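PDB 3T6Q: CD180 antigen from Mus musculus, which probably cooperates with MD-1 and TLR4 in the innate response of B cells to bacterial lipopolysaccharide, leading to NF-kappa-B activation. Local coordinates for residues 365-370 against 387-392; 383-388 against 407-412; 455-460 against 480-485. All blocks are in the same frame, centred on the assembly; numbering follows the deposited sequence. Where two conformers were deposited one is given.

Contact 1 of 3, residues 365-370 against 387-392; sequences SDCCNL and EPLSLK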
loop_
_atom_site.group_PDB
_atom_site.type_symbol
_atom_site.label_atom_id
_atom_site.label_comp_id
_atom_site.label_asym_id
_atom_site.label_seq_id
_atom_site.Cartn_x
_atom_site.Cartn_y
_atom_site.Cartn_z
ATOM N N SER A 365 -22.322 -33.720 -40.431
ATOM C CA SER A 365 -22.532 -35.060 -41.047
ATOM C C SER A 365 -21.379 -35.532 -41.964
ATOM O O SER A 365 -21.356 -36.699 -42.393
ATOM C CB SER A 365 -23.809 -35.050 -41.887
ATOM O OG SER A 365 -23.626 -34.324 -43.103
ATOM N N ASP A 366 -20.429 -34.652 -42.275
ATOM C CA ASP A 366 -19.359 -35.023 -43.233
ATOM C C ASP A 366 -18.146 -34.097 -43.075
ATOM O O ASP A 366 -18.120 -32.998 -43.627
ATOM C CB ASP A 366 -19.952 -34.986 -44.660
ATOM C CG ASP A 366 -19.010 -35.514 -45.754
ATOM O OD1 ASP A 366 -17.794 -35.683 -45.533
ATOM O OD2 ASP A 366 -19.522 -35.730 -46.887
ATOM N N CYS A 367 -17.144 -34.552 -42.335
ATOM C CA CYS A 367 -15.949 -33.740 -42.062
ATOM C C CYS A 367 -14.793 -34.553 -42.654
ATOM O O CYS A 367 -14.921 -35.780 -42.733
ATOM C CB CYS A 367 -15.784 -33.572 -40.529
ATOM S SG CYS A 367 -14.712 -32.179 -40.011
ATOM N N CYS A 368 -13.688 -33.928 -43.104
ATOM C CA CYS A 368 -13.451 -32.492 -43.033
ATOM C C CYS A 368 -12.961 -31.910 -44.362
ATOM O O CYS A 368 -12.406 -30.822 -44.361
ATOM C CB CYS A 368 -12.412 -32.191 -41.948
ATOM S SG CYS A 368 -12.803 -32.885 -40.309
ATOM N N ASN A 369 -13.135 -32.638 -45.480
ATOM C CA ASN A 369 -12.722 -32.151 -46.794
ATOM C C ASN A 369 -13.390 -30.887 -47.267
ATOM O O ASN A 369 -12.722 -30.016 -47.818
ATOM C CB ASN A 369 -12.899 -33.254 -47.842
ATOM C CG ASN A 369 -12.105 -34.479 -47.466
ATOM O OD1 ASN A 369 -10.880 -34.359 -47.219
ATOM N ND2 ASN A 369 -12.781 -35.637 -47.340
ATOM N N LEU A 370 -14.697 -30.750 -47.047
ATOM C CA LEU A 370 -15.334 -29.521 -47.477
ATOM C C LEU A 370 -14.867 -28.338 -46.610
ATOM O O LEU A 370 -14.638 -27.221 -47.103
ATOM C CB LEU A 370 -16.872 -29.654 -47.363
ATOM C CG LEU A 370 -17.643 -30.770 -48.100
ATOM C CD1 LEU A 370 -19.085 -30.408 -48.422
ATOM C CD2 LEU A 370 -16.973 -31.246 -49.364
ATOM N N GLU A 387 -18.739 -31.004 -30.912
ATOM C CA GLU A 387 -19.892 -31.894 -30.981
ATOM C C GLU A 387 -19.588 -32.969 -32.032
ATOM O O GLU A 387 -18.498 -32.971 -32.631
ATOM C CB GLU A 387 -21.183 -31.099 -31.283
ATOM C CG GLU A 387 -21.627 -30.302 -30.075
ATOM C CD GLU A 387 -22.160 -31.195 -28.975
ATOM O OE1 GLU A 387 -21.595 -31.199 -27.891
ATOM O OE2 GLU A 387 -23.140 -31.914 -29.200
ATOM N N PRO A 388 -20.511 -33.906 -32.236
ATOM C CA PRO A 388 -20.174 -35.054 -33.091
ATOM C C PRO A 388 -19.795 -34.734 -34.537
ATOM O O PRO A 388 -20.467 -33.997 -35.248
ATOM C CB PRO A 388 -21.433 -35.947 -32.979
ATOM C CG PRO A 388 -21.981 -35.605 -31.637
ATOM C CD PRO A 388 -21.830 -34.107 -31.583
ATOM N N LEU A 389 -18.651 -35.282 -34.952
ATOM C CA LEU A 389 -18.213 -35.201 -36.318
ATOM C C LEU A 389 -18.344 -36.597 -36.942
ATOM O O LEU A 389 -17.868 -37.606 -36.363
ATOM C CB LEU A 389 -16.722 -34.765 -36.370
ATOM C CG LEU A 389 -16.382 -33.485 -35.583
ATOM C CD1 LEU A 389 -14.883 -33.173 -35.724
ATOM C CD2 LEU A 389 -17.216 -32.283 -36.101
ATOM N N SER A 390 -18.962 -36.653 -38.111
ATOM C CA SER A 390 -19.051 -37.910 -38.873
ATOM C C SER A 390 -17.920 -37.881 -39.877
ATOM O O SER A 390 -17.788 -36.907 -40.627
ATOM C CB SER A 390 -20.392 -37.967 -39.593
ATOM O OG SER A 390 -21.451 -37.928 -38.649
ATOM N N LEU A 391 -17.105 -38.925 -39.878
ATOM C CA LEU A 391 -15.959 -39.002 -40.796
ATOM C C LEU A 391 -16.135 -40.196 -41.742
ATOM O O LEU A 391 -16.313 -41.335 -41.288
ATOM C CB LEU A 391 -14.627 -39.131 -40.036
ATOM C CG LEU A 391 -14.369 -38.248 -38.817
ATOM C CD1 LEU A 391 -13.029 -38.615 -38.196
ATOM C CD2 LEU A 391 -14.374 -36.781 -39.210
ATOM N N LYS A 392 -16.089 -39.928 -43.044
ATOM C CA LYS A 392 -16.029 -41.005 -44.040
ATOM C C LYS A 392 -14.552 -41.369 -44.360
ATOM O O LYS A 392 -13.633 -40.747 -43.844
ATOM C CB LYS A 392 -16.798 -40.617 -45.297
ATOM C CG LYS A 392 -18.302 -40.394 -45.078
ATOM C CD LYS A 392 -18.915 -39.588 -46.224
ATOM C CE LYS A 392 -20.271 -38.969 -45.855
ATOM N NZ LYS A 392 -21.291 -39.992 -45.480
HETATM O O HOH W 1 -15.789 -37.488 -44.304
#
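Cys367 and its sequence neighbour Cys368 form a vicinal disulfide, and this rigid ring in the connecting segment of leucine-rich repeat 12 rests on residues 389-392 of repeat 13. SG of Cys367 and SG of Cys368 are 2.1 Å apart; the peptide bond between the two cysteines is cis, and the disulfide closes an eight-membered ring. One backbone hydrogen bond crosses the contact, from Cys367 N to Ser390 O at 3.0 Å.

The apolar side is carried by branched leucine ends. Leu391 brings CD2 to 3.7 Å from CB of Cys367, and the same methyl lies 4.3 Å from SG of Cys368. CD1 of Leu389 approaches SG of Cys367 more distantly. Leucine and disulfide sulfur suit each other here, since neither brings a polar group to be satisfied in a buried place.

The outer side is polar. Chi1 of -173° sets CG of Asp366 anti to its backbone N; the side chains of Asp366 and Lys392 cross at about a right angle, OD2 of Asp366 lying 3.5 Å from CE of Lys392. NZ of Lys392 is 4.8 Å from OD2 of Asp366, so any attraction is probably long-range. A water accepts from Lys392 N at 2.8 Å and also lies close to Asp366 OD1 and Cys367 O.

Behind the contact, Leu391 packs on Leu412 of strand 412-413, the parallel partner of strand 389-391, and on Pro420. Cys368 touches Phe396, and residues 365-370 lie in the loop between strands 354-356 and 380-382, turning a corner at Ser365 and Asp366.

Contact 2 of 3, residues 383-388 against 407-412; sequences LSYNEP and LAFTRL. With NAG (2-acetamido-2-deoxy-beta-D-glucopyranose), chain E; MAN (alpha-D-mannopyranose), chain B; NAG (2-acetamido-2-deoxy-beta-D-glucopyranose), chain F.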
loop_
_atom_site.group_PDB
_atom_site.type_symbol
_atom_site.label_atom_id
_atom_site.label_comp_id
_atom_site.label_asym_id
_atom_site.label_seq_id
_atom_site.Cartn_x
_atom_site.Cartn_y
_atom_site.Cartn_z
ATOM N N LEU A 383 -9.376 -30.079 -33.321
ATOM C CA LEU A 383 -10.829 -30.106 -33.378
ATOM C C LEU A 383 -11.371 -30.692 -32.076
ATOM O O LEU A 383 -12.465 -31.281 -32.039
ATOM C CB LEU A 383 -11.313 -30.924 -34.621
ATOM C CG LEU A 383 -11.186 -30.073 -35.920
ATOM C CD1 LEU A 383 -11.323 -30.964 -37.124
ATOM C CD2 LEU A 383 -12.258 -28.982 -35.936
ATOM N N SER A 384 -10.590 -30.543 -31.001
ATOM C CA SER A 384 -10.919 -31.147 -29.711
ATOM C C SER A 384 -12.109 -30.413 -29.120
ATOM O O SER A 384 -12.387 -29.264 -29.490
ATOM C CB SER A 384 -9.723 -31.142 -28.719
ATOM O OG SER A 384 -9.398 -29.783 -28.327
ATOM N N TYR A 385 -12.783 -31.082 -28.181
ATOM C CA TYR A 385 -13.947 -30.510 -27.470
ATOM C C TYR A 385 -15.025 -29.930 -28.402
ATOM O O TYR A 385 -15.492 -28.775 -28.201
ATOM C CB TYR A 385 -13.503 -29.403 -26.481
ATOM C CG TYR A 385 -12.655 -29.912 -25.342
ATOM C CD1 TYR A 385 -13.255 -30.520 -24.219
ATOM C CD2 TYR A 385 -11.257 -29.836 -25.405
ATOM C CE1 TYR A 385 -12.480 -30.988 -23.162
ATOM C CE2 TYR A 385 -10.461 -30.304 -24.356
ATOM C CZ TYR A 385 -11.098 -30.864 -23.237
ATOM O OH TYR A 385 -10.331 -31.315 -22.213
ATOM N N ASN A 386 -15.428 -30.707 -29.404
ATOM C CA ASN A 386 -16.506 -30.294 -30.276
ATOM C C ASN A 386 -17.674 -31.278 -30.166
ATOM O O ASN A 386 -17.611 -32.228 -29.362
ATOM C CB ASN A 386 -16.012 -30.119 -31.704
ATOM C CG ASN A 386 -15.329 -28.763 -31.903
ATOM O OD1 ASN A 386 -15.940 -27.728 -31.652
ATOM N ND2 ASN A 386 -14.061 -28.765 -32.303
ATOM N N GLU A 387 -18.739 -31.004 -30.912
ATOM C CA GLU A 387 -19.892 -31.894 -30.981
ATOM C C GLU A 387 -19.588 -32.969 -32.032
ATOM O O GLU A 387 -18.498 -32.971 -32.631
ATOM C CB GLU A 387 -21.183 -31.099 -31.283
ATOM C CG GLU A 387 -21.627 -30.302 -30.075
ATOM C CD GLU A 387 -22.160 -31.195 -28.975
ATOM O OE1 GLU A 387 -21.595 -31.199 -27.891
ATOM O OE2 GLU A 387 -23.140 -31.914 -29.200
ATOM N N PRO A 388 -20.511 -33.906 -32.236
ATOM C CA PRO A 388 -20.174 -35.054 -33.091
ATOM C C PRO A 388 -19.795 -34.734 -34.537
ATOM O O PRO A 388 -20.467 -33.997 -35.248
ATOM C CB PRO A 388 -21.433 -35.947 -32.979
ATOM C CG PRO A 388 -21.981 -35.605 -31.637
ATOM C CD PRO A 388 -21.830 -34.107 -31.583
ATOM N N LEU A 407 -8.406 -34.645 -31.637
ATOM C CA LEU A 407 -9.850 -34.785 -31.672
ATOM C C LEU A 407 -10.356 -35.168 -30.281
ATOM O O LEU A 407 -11.466 -35.718 -30.125
ATOM C CB LEU A 407 -10.185 -35.884 -32.717
ATOM C CG LEU A 407 -10.051 -35.379 -34.173
ATOM C CD1 LEU A 407 -9.995 -36.550 -35.156
ATOM C CD2 LEU A 407 -11.202 -34.441 -34.556
ATOM N N ALA A 408 -9.540 -34.910 -29.265
ATOM C CA ALA A 408 -9.910 -35.323 -27.879
ATOM C C ALA A 408 -11.275 -34.729 -27.502
ATOM O O ALA A 408 -11.529 -33.546 -27.768
ATOM C CB ALA A 408 -8.852 -34.895 -26.876
ATOM N N PHE A 409 -12.116 -35.556 -26.856
ATOM C CA PHE A 409 -13.428 -35.165 -26.311
ATOM C C PHE A 409 -14.407 -34.767 -27.411
ATOM O O PHE A 409 -15.419 -34.132 -27.155
ATOM C CB PHE A 409 -13.283 -34.054 -25.241
ATOM C CG PHE A 409 -12.463 -34.512 -24.069
ATOM C CD1 PHE A 409 -13.053 -35.310 -23.068
ATOM C CD2 PHE A 409 -11.106 -34.242 -24.007
ATOM C CE1 PHE A 409 -12.287 -35.794 -22.012
ATOM C CE2 PHE A 409 -10.347 -34.720 -22.939
ATOM C CZ PHE A 409 -10.945 -35.502 -21.958
ATOM N N THR A 410 -14.124 -35.154 -28.639
ATOM C CA THR A 410 -15.051 -34.888 -29.699
ATOM C C THR A 410 -15.516 -36.267 -30.183
ATOM O O THR A 410 -14.686 -37.048 -30.685
ATOM C CB THR A 410 -14.348 -34.119 -30.854
ATOM O OG1 THR A 410 -14.038 -32.786 -30.396
ATOM C CG2 THR A 410 -15.256 -34.073 -32.087
ATOM N N ARG A 411 -16.822 -36.533 -30.081
ATOM C CA ARG A 411 -17.395 -37.819 -30.520
ATOM C C ARG A 411 -17.239 -38.003 -32.042
ATOM O O ARG A 411 -17.562 -37.094 -32.824
ATOM C CB ARG A 411 -18.875 -37.907 -30.089
ATOM C CG ARG A 411 -19.673 -39.054 -30.711
ATOM C CD ARG A 411 -20.788 -39.561 -29.768
ATOM N NE ARG A 411 -21.218 -38.511 -28.847
ATOM C CZ ARG A 411 -22.366 -37.850 -28.932
ATOM N NH1 ARG A 411 -22.640 -36.890 -28.061
ATOM N NH2 ARG A 411 -23.240 -38.150 -29.878
ATOM N N LEU A 412 -16.742 -39.157 -32.478
ATOM C CA LEU A 412 -16.584 -39.369 -33.899
ATOM C C LEU A 412 -17.526 -40.499 -34.353
ATOM O O LEU A 412 -17.665 -41.528 -33.673
ATOM C CB LEU A 412 -15.120 -39.703 -34.262
ATOM C CG LEU A 412 -14.067 -38.700 -33.767
ATOM C CD1 LEU A 412 -12.709 -39.283 -34.133
ATOM C CD2 LEU A 412 -14.255 -37.325 -34.421
HETATM C C1 NAG E . -6.179 -28.612 -28.622
HETATM C C2 NAG E . -4.839 -28.629 -27.848
HETATM C C3 NAG E . -5.087 -28.988 -26.365
HETATM C C4 NAG E . -6.216 -28.149 -25.771
HETATM C C5 NAG E . -7.432 -28.196 -26.678
HETATM C C6 NAG E . -8.626 -27.379 -26.189
HETATM C C7 NAG E . -2.616 -29.270 -28.690
HETATM C C8 NAG E . -1.805 -30.345 -29.342
HETATM N N2 NAG E . -3.913 -29.554 -28.457
HETATM O O3 NAG E . -3.895 -28.765 -25.659
HETATM O O4 NAG E . -6.666 -28.635 -24.504
HETATM O O5 NAG E . -7.090 -27.761 -27.995
HETATM O O6 NAG E . -8.398 -25.982 -26.384
HETATM O O7 NAG E . -2.075 -28.205 -28.391
HETATM C C1 MAN B . -12.232 -26.155 -20.268
HETATM C C2 MAN B . -13.197 -25.034 -19.871
HETATM C C3 MAN B . -14.345 -25.597 -19.056
HETATM C C4 MAN B . -15.043 -26.719 -19.822
HETATM C C5 MAN B . -14.000 -27.811 -20.100
HETATM C C6 MAN B . -14.580 -29.022 -20.862
HETATM O O2 MAN B . -13.784 -24.501 -21.046
HETATM O O3 MAN B . -15.261 -24.560 -18.735
HETATM O O4 MAN B . -16.049 -27.234 -18.988
HETATM O O5 MAN B . -12.916 -27.250 -20.843
HETATM O O6 MAN B . -15.306 -28.585 -21.992
HETATM C C1 NAG F . -4.090 -34.797 -27.003
HETATM C C2 NAG F . -4.084 -33.592 -26.050
HETATM C C3 NAG F . -2.893 -32.687 -26.433
HETATM C C4 NAG F . -1.548 -33.455 -26.467
HETATM C C5 NAG F . -1.688 -34.730 -27.309
HETATM C C6 NAG F . -0.446 -35.624 -27.240
HETATM C C7 NAG F . -6.178 -32.647 -25.129
HETATM C C8 NAG F . -7.461 -31.870 -25.392
HETATM N N2 NAG F . -5.368 -32.860 -26.160
HETATM O O3 NAG F . -2.794 -31.618 -25.481
HETATM O O4 NAG F . -0.559 -32.677 -27.161
HETATM O O5 NAG F . -2.828 -35.489 -26.909
HETATM O O6 NAG F . -0.157 -35.938 -25.891
HETATM O O7 NAG F . -5.915 -33.046 -23.997
HETATM O O HOH W 2 -18.785 -34.653 -29.250
HETATM O O HOH W 3 -17.045 -31.822 -26.631
#
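Tyr385 and Phe409 lie side by side and point the same way, their rings nearly parallel at 11° but slid apart, with centroids 4.8 Å from each other. The slide leaves little ring overlap and brings CB of Phe409 over one face of the tyrosine, 4.0 Å from the centroid of the Tyr385 ring, as a CH-pi contact. Sugars of the attached glycans pack about the same tyrosine, and its ring also stacks with His359, while Phe409 continues the series onto His434.

Deeper in, Thr410 joins the two segments through its hydroxyl. Its CB points toward residues 383-388, and chi1 (-69°) sets OG1 beside its own backbone N, where OG1 of Thr410 donates to Leu383 O at 2.7 Å, in the carbonyl plane and on a lone pair. Thr410 OG1 in turn accepts from Asn386 N, also at 2.7 Å. A small hydroxyl that both gives and takes suits a buried position between two peptide groups.

Leu383 O receives a second donor, Asn386 ND2, at 3.0 Å from above the carbonyl plane. The asparagine amide also reaches Leu357 O, and its OD1 accepts from the backbone of Asp360 and Ile362. Tyr385 N donates to Ala408 O at 2.8 Å, and on the apolar side CB of Leu383 meets CD2 of Leu407 at 3.5 Å.

Successive loops stacked in register, that of 407-410 being a type II turn, are characteristic of a leucine-rich repeat solenoid: leucines point into the core, and Asn386 and Thr410 occupy the consensus asparagine position of repeats 13 and 14.

Contact 3 of 3, residues 455-460 against 480-485; sequences NLQGNH and ILVLSF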
loop_
_atom_site.group_PDB
_atom_site.type_symbol
_atom_site.label_atom_id
_atom_site.label_comp_id
_atom_site.label_asym_id
_atom_site.label_seq_id
_atom_site.Cartn_x
_atom_site.Cartn_y
_atom_site.Cartn_z
ATOM N N ASN A 455 -3.430 -41.528 -28.573
ATOM C CA ASN A 455 -4.062 -41.486 -27.262
ATOM C C ASN A 455 -5.485 -41.951 -27.462
ATOM O O ASN A 455 -6.269 -41.302 -28.179
ATOM C CB ASN A 455 -4.005 -40.057 -26.652
ATOM C CG ASN A 455 -4.580 -39.965 -25.234
ATOM O OD1 ASN A 455 -4.064 -39.210 -24.428
ATOM N ND2 ASN A 455 -5.657 -40.666 -24.945
ATOM N N LEU A 456 -5.829 -43.073 -26.820
ATOM C CA LEU A 456 -7.193 -43.583 -26.864
ATOM C C LEU A 456 -7.813 -43.731 -25.499
ATOM O O LEU A 456 -8.662 -44.624 -25.282
ATOM C CB LEU A 456 -7.204 -44.944 -27.540
ATOM C CG LEU A 456 -6.806 -45.024 -29.007
ATOM C CD1 LEU A 456 -6.791 -46.465 -29.427
ATOM C CD2 LEU A 456 -7.777 -44.225 -29.874
ATOM N N GLN A 457 -7.438 -42.867 -24.562
ATOM C CA GLN A 457 -8.055 -42.900 -23.264
ATOM C C GLN A 457 -9.570 -42.769 -23.409
ATOM O O GLN A 457 -10.057 -41.951 -24.205
ATOM C CB GLN A 457 -7.505 -41.752 -22.421
ATOM C CG GLN A 457 -7.986 -41.772 -20.997
ATOM C CD GLN A 457 -7.501 -40.593 -20.179
ATOM O OE1 GLN A 457 -8.302 -39.815 -19.670
ATOM N NE2 GLN A 457 -6.202 -40.476 -20.025
ATOM N N GLY A 458 -10.338 -43.547 -22.628
ATOM C CA GLY A 458 -11.811 -43.436 -22.685
ATOM C C GLY A 458 -12.541 -43.926 -23.942
ATOM O O GLY A 458 -13.687 -43.529 -24.195
ATOM N N ASN A 459 -11.916 -44.779 -24.750
ATOM C CA ASN A 459 -12.632 -45.419 -25.847
ATOM C C ASN A 459 -13.018 -46.844 -25.398
ATOM O O ASN A 459 -12.895 -47.146 -24.204
ATOM C CB ASN A 459 -11.806 -45.440 -27.124
ATOM C CG ASN A 459 -11.643 -44.048 -27.713
ATOM O OD1 ASN A 459 -12.412 -43.647 -28.569
ATOM N ND2 ASN A 459 -10.679 -43.293 -27.200
ATOM N N HIS A 460 -13.436 -47.710 -26.332
ATOM C CA HIS A 460 -13.951 -49.057 -25.950
ATOM C C HIS A 460 -13.718 -50.163 -26.933
ATOM O O HIS A 460 -13.550 -49.941 -28.152
ATOM C CB HIS A 460 -15.443 -48.996 -25.640
ATOM C CG HIS A 460 -16.307 -48.824 -26.869
ATOM N ND1 HIS A 460 -16.918 -49.872 -27.489
ATOM C CD2 HIS A 460 -16.645 -47.679 -27.599
ATOM C CE1 HIS A 460 -17.605 -49.420 -28.556
ATOM N NE2 HIS A 460 -17.445 -48.075 -28.620
ATOM N N ILE A 480 3.988 -44.729 -28.592
ATOM C CA ILE A 480 3.258 -44.349 -27.375
ATOM C C ILE A 480 1.783 -44.700 -27.609
ATOM O O ILE A 480 1.188 -44.291 -28.615
ATOM C CB ILE A 480 3.383 -42.826 -27.090
ATOM C CG1 ILE A 480 4.836 -42.435 -26.869
ATOM C CG2 ILE A 480 2.504 -42.419 -25.900
ATOM C CD1 ILE A 480 5.100 -40.935 -26.954
ATOM N N LEU A 481 1.234 -45.500 -26.699
ATOM C CA LEU A 481 -0.134 -45.978 -26.754
ATOM C C LEU A 481 -0.759 -45.760 -25.381
ATOM O O LEU A 481 -0.244 -46.265 -24.350
ATOM C CB LEU A 481 -0.184 -47.463 -27.154
ATOM C CG LEU A 481 -1.536 -48.199 -27.191
ATOM C CD1 LEU A 481 -2.502 -47.468 -28.160
ATOM C CD2 LEU A 481 -1.296 -49.663 -27.619
ATOM N N VAL A 482 -1.851 -44.992 -25.357
ATOM C CA VAL A 482 -2.555 -44.680 -24.082
ATOM C C VAL A 482 -3.924 -45.350 -24.211
ATOM O O VAL A 482 -4.731 -45.004 -25.093
ATOM C CB VAL A 482 -2.754 -43.156 -23.857
ATOM C CG1 VAL A 482 -3.493 -42.883 -22.534
ATOM C CG2 VAL A 482 -1.422 -42.443 -23.886
ATOM N N LEU A 483 -4.153 -46.341 -23.346
ATOM C CA LEU A 483 -5.396 -47.080 -23.299
ATOM C C LEU A 483 -5.977 -47.066 -21.912
ATOM O O LEU A 483 -6.650 -48.015 -21.505
ATOM C CB LEU A 483 -5.164 -48.538 -23.751
ATOM C CG LEU A 483 -4.929 -48.767 -25.252
ATOM C CD1 LEU A 483 -4.530 -50.220 -25.491
ATOM C CD2 LEU A 483 -6.174 -48.461 -26.073
ATOM N N SER A 484 -5.745 -45.984 -21.191
ATOM C CA SER A 484 -6.228 -45.904 -19.829
ATOM C C SER A 484 -7.742 -45.587 -19.820
ATOM O O SER A 484 -8.242 -45.063 -20.806
ATOM C CB SER A 484 -5.414 -44.876 -19.052
ATOM O OG SER A 484 -5.414 -43.632 -19.756
ATOM N N PHE A 485 -8.470 -45.930 -18.741
ATOM C CA PHE A 485 -9.949 -45.694 -18.719
ATOM C C PHE A 485 -10.719 -46.212 -19.908
ATOM O O PHE A 485 -11.634 -45.533 -20.438
ATOM C CB PHE A 485 -10.216 -44.174 -18.607
ATOM C CG PHE A 485 -9.653 -43.569 -17.358
ATOM C CD1 PHE A 485 -10.375 -43.616 -16.149
ATOM C CD2 PHE A 485 -8.388 -42.999 -17.354
ATOM C CE1 PHE A 485 -9.829 -43.087 -14.984
ATOM C CE2 PHE A 485 -7.859 -42.459 -16.207
ATOM C CZ PHE A 485 -8.573 -42.498 -15.022
#
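The Gln457 amide and the Phe485 ring run side by side in the same direction, their planes 48° apart, so the approach is oblique: CD of Gln457 comes within 3.8 Å of CD2 of Phe485. CG anti to the backbone N (chi1 -174°) starts an extended glutamine chain, and CG of Gln457 passes 3.3 Å from Ser484 O. The ring also stacks with His509, and Gln457 OE1 has a weak hydrogen bond to a glycerol that probably came from the crystallisation liquor. The Asn455 and Val482 side chains cross at a slant on the same face of the sheet.

Behind these side chains the backbones pair. Asn455 and Val482 form a parallel bridge, and Leu456 N donates to Val482 O at 2.8 Å. Farther along, Gly458 N donates to Ser484 O at 3.2 Å, and CA of Gly458 lies 3.1 Å from Phe485 O in a CA-H...O contact. Gly458 stands third in a type II turn from Leu456 to Asn459, where its positive phi favours a residue without a side chain.

On the inner side Leu456 and Leu483 lie alongside each other, CB of Leu456 to CD2 of Leu483 3.9 Å. Asn459, at the consensus asparagine position of repeat 16, sends ND2 to Leu456 O in an almost straight bond (171°), though from above the carbonyl plane; its amide also reaches Leu432 O and Leu437 N.

The chemistry is thus divided: backbone bonds, which need no particular side chain, link successive repeats, leucines supply the apolar core, and a buried asparagine satisfies peptide groups that the turn leaves without strand partners.

In the fold
Contacts 2 and 3 are variations on one theme: each stacks the loop that follows one strand of the solenoid on the equivalent loop of the next repeat, with leucines inside and aromatic or polar groups outside, and the two come no nearer than about 6 Å between nearest atoms. Thr410 supplies a bridging hydroxyl in contact 2, whereas in contact 3 the assigned hydrogen bonds between the two segments are backbone ones. Contact 1 lies farther from the chain centre, setting the disulfide-bearing loop 365-370 against strand 389-391 by one backbone bond and leucine methyls, with a water and an Asp-Lys pair at its outer side. It shares Glu387 and Pro388 with contact 2 and touches it where Leu389 packs on Thr410. All three mix buried with exposed residues.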